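Local coordinates for inclusion membrane protein A (Chlamydia trachomatis, PDB 6E7E) that probably drives the homotypic fusion of chlamydial inclusions as a SNARE-like membrane protein, seen here as its soluble domain, at residues 75-79 / 80-84; 111-114 / 115-118. The protein carries 2 engineered substitutions. All coordinates share one frame; numbering follows the deposited sequence.

Contact 1. Residues 75-79 / 80-84; sequences KNSTE and EMRKL
Arg82 folds back on Ser77 through its torsions: CG lies beside the backbone N (chi1 -71°) and the chain bends at chi3 (-60°), turning the guanidinium toward the residues before the helix. NH1 then donates to Ser77 OG at 2.9 Å, with the hydroxyl oxygen lying almost in the guanidinium plane. A second bond, to Tyr74 O, holds the same hydroxyl, so Ser77 ties the backbone just after helix 65-73 to the arginine. Thr78 O and Glu79 CA lie over one face of the guanidinium, both off-centre toward its rim, so that the flat group rests on the backbone that leads into the turn. The aliphatic part takes part as well, Arg82 CG approaching Ser77 OG to 3.2 Å.

Thr78 is the N-cap. Its OG1 accepts from Met81 N at 3.0 Å in a nearly straight bond (168°), which satisfies an amide at the open first turn, and the same oxygen is hydrogen-bonded to Glu163. Behind the cap, Arg82 N donates to Thr78 O at 3.1 Å. The bond from Lys83 N to Glu79 O is weak at 3.4 Å, and the same amide has a shorter i to i+3 bond to Glu80 O (3.1 Å), as in 3-10 spacing. Within the turn, Lys83 NZ and Glu80 OE1 form a salt bridge at 2.9 Å.

This short helical turn follows the loop after helix 65-73 and packs against the long helix 125-165, where Met81 touches Gln159 and Arg160 and Leu84 meets Gln155. Met81 and Leu84 also reach Glu73 and Leu70 of helix 65-73.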
loop_
_atom_site.group_PDB
_atom_site.type_symbol
_atom_site.label_atom_id
_atom_site.label_comp_id
_atom_site.label_asym_id
_atom_site.label_seq_id
_atom_site.Cartn_x
_atom_site.Cartn_y
_atom_site.Cartn_z
ATOM N N LYS A 75 15.442 -14.818 9.544
ATOM C CA LYS A 75 15.959 -16.213 9.399
ATOM C C LYS A 75 17.291 -16.427 10.126
ATOM O O LYS A 75 17.385 -17.387 10.911
ATOM C CB LYS A 75 16.068 -16.574 7.912
ATOM C CG LYS A 75 14.736 -16.767 7.197
ATOM C CD LYS A 75 14.837 -17.250 5.758
ATOM C CE LYS A 75 15.495 -16.266 4.811
ATOM N NZ LYS A 75 14.785 -14.965 4.761
ATOM N N ASN A 76 18.290 -15.601 9.840
ATOM C CA ASN A 76 19.669 -15.712 10.409
ATOM C C ASN A 76 19.967 -14.480 11.251
ATOM O O ASN A 76 21.050 -13.918 11.097
ATOM C CB ASN A 76 20.724 -15.845 9.307
ATOM C CG ASN A 76 21.079 -17.273 8.962
ATOM O OD1 ASN A 76 21.035 -17.657 7.797
ATOM N ND2 ASN A 76 21.450 -18.059 9.962
ATOM N N SER A 77 18.993 -14.040 12.042
ATOM C CA SER A 77 19.003 -12.736 12.760
ATOM C C SER A 77 19.822 -12.794 14.052
ATOM O O SER A 77 19.963 -13.880 14.659
ATOM C CB SER A 77 17.614 -12.281 13.093
ATOM O OG SER A 77 16.939 -13.188 13.948
ATOM N N THR A 78 20.342 -11.634 14.456
ATOM C CA THR A 78 20.824 -11.401 15.827
ATOM C C THR A 78 19.710 -11.037 16.805
ATOM O O THR A 78 18.652 -10.559 16.398
ATOM C CB THR A 78 21.872 -10.284 15.865
ATOM O OG1 THR A 78 21.219 -9.030 15.636
ATOM C CG2 THR A 78 23.026 -10.545 14.917
ATOM N N GLU A 79 19.999 -11.124 18.097
ATOM C CA GLU A 79 19.047 -10.669 19.137
ATOM C C GLU A 79 18.778 -9.161 18.993
ATOM O O GLU A 79 17.643 -8.689 19.147
ATOM C CB GLU A 79 19.614 -11.045 20.500
ATOM C CG GLU A 79 18.586 -11.059 21.594
ATOM C CD GLU A 79 18.913 -11.828 22.864
ATOM O OE1 GLU A 79 19.929 -12.636 22.931
ATOM O OE2 GLU A 79 18.135 -11.613 23.809
ATOM N N GLU A 80 19.795 -8.399 18.646
ATOM C CA GLU A 80 19.620 -6.938 18.515
ATOM C C GLU A 80 18.676 -6.609 17.346
ATOM O O GLU A 80 17.812 -5.735 17.471
ATOM C CB GLU A 80 20.974 -6.284 18.292
ATOM C CG GLU A 80 20.884 -4.789 18.363
ATOM C CD GLU A 80 20.560 -4.209 19.730
ATOM O OE1 GLU A 80 20.689 -4.944 20.743
ATOM O OE2 GLU A 80 20.145 -3.041 19.771
ATOM N N MET A 81 18.889 -7.261 16.221
ATOM C CA MET A 81 18.014 -7.036 15.063
ATOM C C MET A 81 16.571 -7.393 15.423
ATOM O O MET A 81 15.648 -6.705 14.975
ATOM C CB MET A 81 18.516 -7.871 13.889
ATOM C CG MET A 81 17.735 -7.639 12.630
ATOM S SD MET A 81 17.981 -6.020 11.855
ATOM C CE MET A 81 19.561 -6.319 11.059
ATOM N N ARG A 82 16.380 -8.458 16.183
ATOM C CA ARG A 82 15.009 -8.892 16.505
ATOM C C ARG A 82 14.288 -7.898 17.417
ATOM O O ARG A 82 13.051 -7.972 17.484
ATOM C CB ARG A 82 15.011 -10.298 17.103
ATOM C CG ARG A 82 15.338 -11.375 16.076
ATOM C CD ARG A 82 15.068 -12.754 16.588
ATOM N NE ARG A 82 15.832 -13.106 17.761
ATOM C CZ ARG A 82 17.030 -13.683 17.748
ATOM N NH1 ARG A 82 17.638 -13.991 16.613
ATOM N NH2 ARG A 82 17.572 -14.033 18.892
ATOM N N LYS A 83 14.968 -6.929 18.018
ATOM C CA LYS A 83 14.241 -5.857 18.734
ATOM C C LYS A 83 13.347 -5.065 17.773
ATOM O O LYS A 83 12.428 -4.410 18.238
ATOM C CB LYS A 83 15.212 -4.956 19.475
ATOM C CG LYS A 83 15.992 -5.691 20.546
ATOM C CD LYS A 83 16.945 -4.824 21.299
ATOM C CE LYS A 83 17.815 -5.628 22.245
ATOM N NZ LYS A 83 18.791 -4.769 22.957
ATOM N N LEU A 84 13.643 -5.070 16.482
ATOM C CA LEU A 84 12.823 -4.315 15.502
ATOM C C LEU A 84 11.492 -5.009 15.234
ATOM O O LEU A 84 10.631 -4.385 14.598
ATOM C CB LEU A 84 13.617 -4.088 14.226
ATOM C CG LEU A 84 14.840 -3.195 14.416
ATOM C CD1 LEU A 84 15.622 -3.048 13.133
ATOM C CD2 LEU A 84 14.492 -1.811 14.957
#

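Contact 2. Residues 111-114 / 115-118; sequences AEEV and RRLA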
loop_
_atom_site.group_PDB
_atom_site.type_symbol
_atom_site.label_atom_id
_atom_site.label_comp_id
_atom_site.label_asym_id
_atom_site.label_seq_id
_atom_site.Cartn_x
_atom_site.Cartn_y
_atom_site.Cartn_z
ATOM N N ALA A 111 -14.501 1.859 -12.046
ATOM C CA ALA A 111 -14.121 2.286 -13.402
ATOM C C ALA A 111 -15.134 1.724 -14.406
ATOM O O ALA A 111 -15.584 2.436 -15.309
ATOM C CB ALA A 111 -12.720 1.837 -13.735
ATOM N N GLU A 112 -15.384 0.433 -14.390
ATOM C CA GLU A 112 -16.386 -0.133 -15.330
ATOM C C GLU A 112 -17.774 0.403 -14.966
ATOM O O GLU A 112 -18.583 0.592 -15.883
ATOM C CB GLU A 112 -16.369 -1.663 -15.294
ATOM C CG GLU A 112 -15.071 -2.282 -15.789
ATOM C CD GLU A 112 -14.892 -2.132 -17.288
ATOM O OE1 GLU A 112 -15.889 -2.280 -18.026
ATOM O OE2 GLU A 112 -13.754 -1.866 -17.729
ATOM N N GLU A 113 -18.159 0.776 -13.807
ATOM C CA GLU A 113 -19.459 1.413 -13.556
ATOM C C GLU A 113 -19.505 2.779 -14.244
ATOM O O GLU A 113 -20.526 3.114 -14.847
ATOM C CB GLU A 113 -19.791 1.478 -12.080
ATOM C CG GLU A 113 -21.130 2.133 -11.799
ATOM C CD GLU A 113 -22.384 1.471 -12.350
ATOM O OE1 GLU A 113 -22.289 0.360 -12.924
ATOM O OE2 GLU A 113 -23.469 2.058 -12.168
ATOM N N VAL A 114 -18.448 3.573 -14.181
ATOM C CA VAL A 114 -18.401 4.859 -14.901
ATOM C C VAL A 114 -18.573 4.613 -16.390
ATOM O O VAL A 114 -19.323 5.344 -17.044
ATOM C CB VAL A 114 -17.070 5.560 -14.628
ATOM C CG1 VAL A 114 -16.762 6.622 -15.651
ATOM C CG2 VAL A 114 -17.050 6.125 -13.228
ATOM N N ARG A 115 -17.867 3.629 -16.932
ATOM C CA ARG A 115 -17.999 3.352 -18.390
ATOM C C ARG A 115 -19.450 2.974 -18.734
ATOM O O ARG A 115 -19.967 3.468 -19.743
ATOM C CB ARG A 115 -17.018 2.281 -18.856
ATOM C CG ARG A 115 -15.563 2.722 -18.759
ATOM C CD ARG A 115 -14.746 1.534 -19.202
ATOM N NE ARG A 115 -13.337 1.836 -19.151
ATOM C CZ ARG A 115 -12.438 1.193 -18.439
ATOM N NH1 ARG A 115 -12.782 0.176 -17.668
ATOM N NH2 ARG A 115 -11.191 1.629 -18.442
ATOM N N ARG A 116 -20.074 2.190 -17.888
ATOM C CA ARG A 116 -21.464 1.736 -18.082
ATOM C C ARG A 116 -22.391 2.948 -18.062
ATOM O O ARG A 116 -23.242 3.079 -18.961
ATOM C CB ARG A 116 -21.862 0.716 -17.010
ATOM C CG ARG A 116 -23.191 0.017 -17.262
ATOM C CD ARG A 116 -23.704 -0.795 -16.094
ATOM N NE ARG A 116 -24.156 0.078 -15.039
ATOM C CZ ARG A 116 -25.282 0.778 -15.062
ATOM N NH1 ARG A 116 -26.156 0.619 -16.046
ATOM N NH2 ARG A 116 -25.566 1.588 -14.059
ATOM N N LEU A 117 -22.253 3.808 -17.065
ATOM C CA LEU A 117 -23.084 5.016 -16.971
ATOM C C LEU A 117 -22.890 5.901 -18.206
ATOM O O LEU A 117 -23.875 6.375 -18.782
ATOM C CB LEU A 117 -22.725 5.774 -15.711
ATOM C CG LEU A 117 -23.097 5.085 -14.407
ATOM C CD1 LEU A 117 -22.451 5.805 -13.242
ATOM C CD2 LEU A 117 -24.604 5.003 -14.217
ATOM N N ALA A 118 -21.652 6.146 -18.602
ATOM C CA ALA A 118 -21.364 7.043 -19.733
ATOM C C ALA A 118 -21.969 6.465 -21.008
ATOM O O ALA A 118 -22.566 7.214 -21.808
ATOM C CB ALA A 118 -19.885 7.237 -19.886
#
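The Arg116 guanidinium meets the carboxylate of Glu113 at its edge, with the two planes 33° apart. Arg116 grips side-on with two nitrogens, NE reaching Glu113 OE1 at 2.8 Å and NH2 reaching Glu113 OE2 at 2.9 Å. Both oxygens lie close to the guanidinium plane and use their syn sides, although the donors stand somewhat out of the carboxylate plane. A bend at chi2 of Glu113 (62°) and another at chi3 of Arg116 (72°) set the side chains next to each other, pointing the same way. As modelled, the Glu112 carboxylate lies at the edge of the Arg115 guanidinium, but OE2 and NH1 are too close, so the geometry of this salt bridge is doubtful.

Both ion pairs are i to i+3 pairs on one alpha helix, 110-119, whose backbone carries regular i to i+4 bonds such as Leu117 N to Glu113 O at 2.9 Å. Leu117 CG sits 3.3 Å from Glu113 O, and its CD2 is 3.8 Å from Glu113 OE2, so the leucine flanks the carboxylate. Extended from CG to NE, Arg115 reaches helix 4-38, where NE forms a salt bridge with Glu38 and the side chain touches His34 and Leu35.

Contacts 1 and 2 lie on opposite sides of the chain's centre, their own centres about 50 Å apart, toward the two ends of the elongated helical domain. Residues 75-84 form a surface contact whose chemistry is mainly that of a helix start: hydroxyls and carbonyls receive amide and guanidinium N-H groups, with one lysine-glutamate salt bridge beside them. Residues 111-118 lie within the regular helix 110-119 and are partly buried; there carboxylates pair with arginines over a regular backbone. Different helices back them, 125-165 and 65-73 for contact 1 and 4-38 for contact 2. Each nonetheless has a side chain with an acidic partner on a long helix, a threonine hydroxyl in one and an arginine in the other.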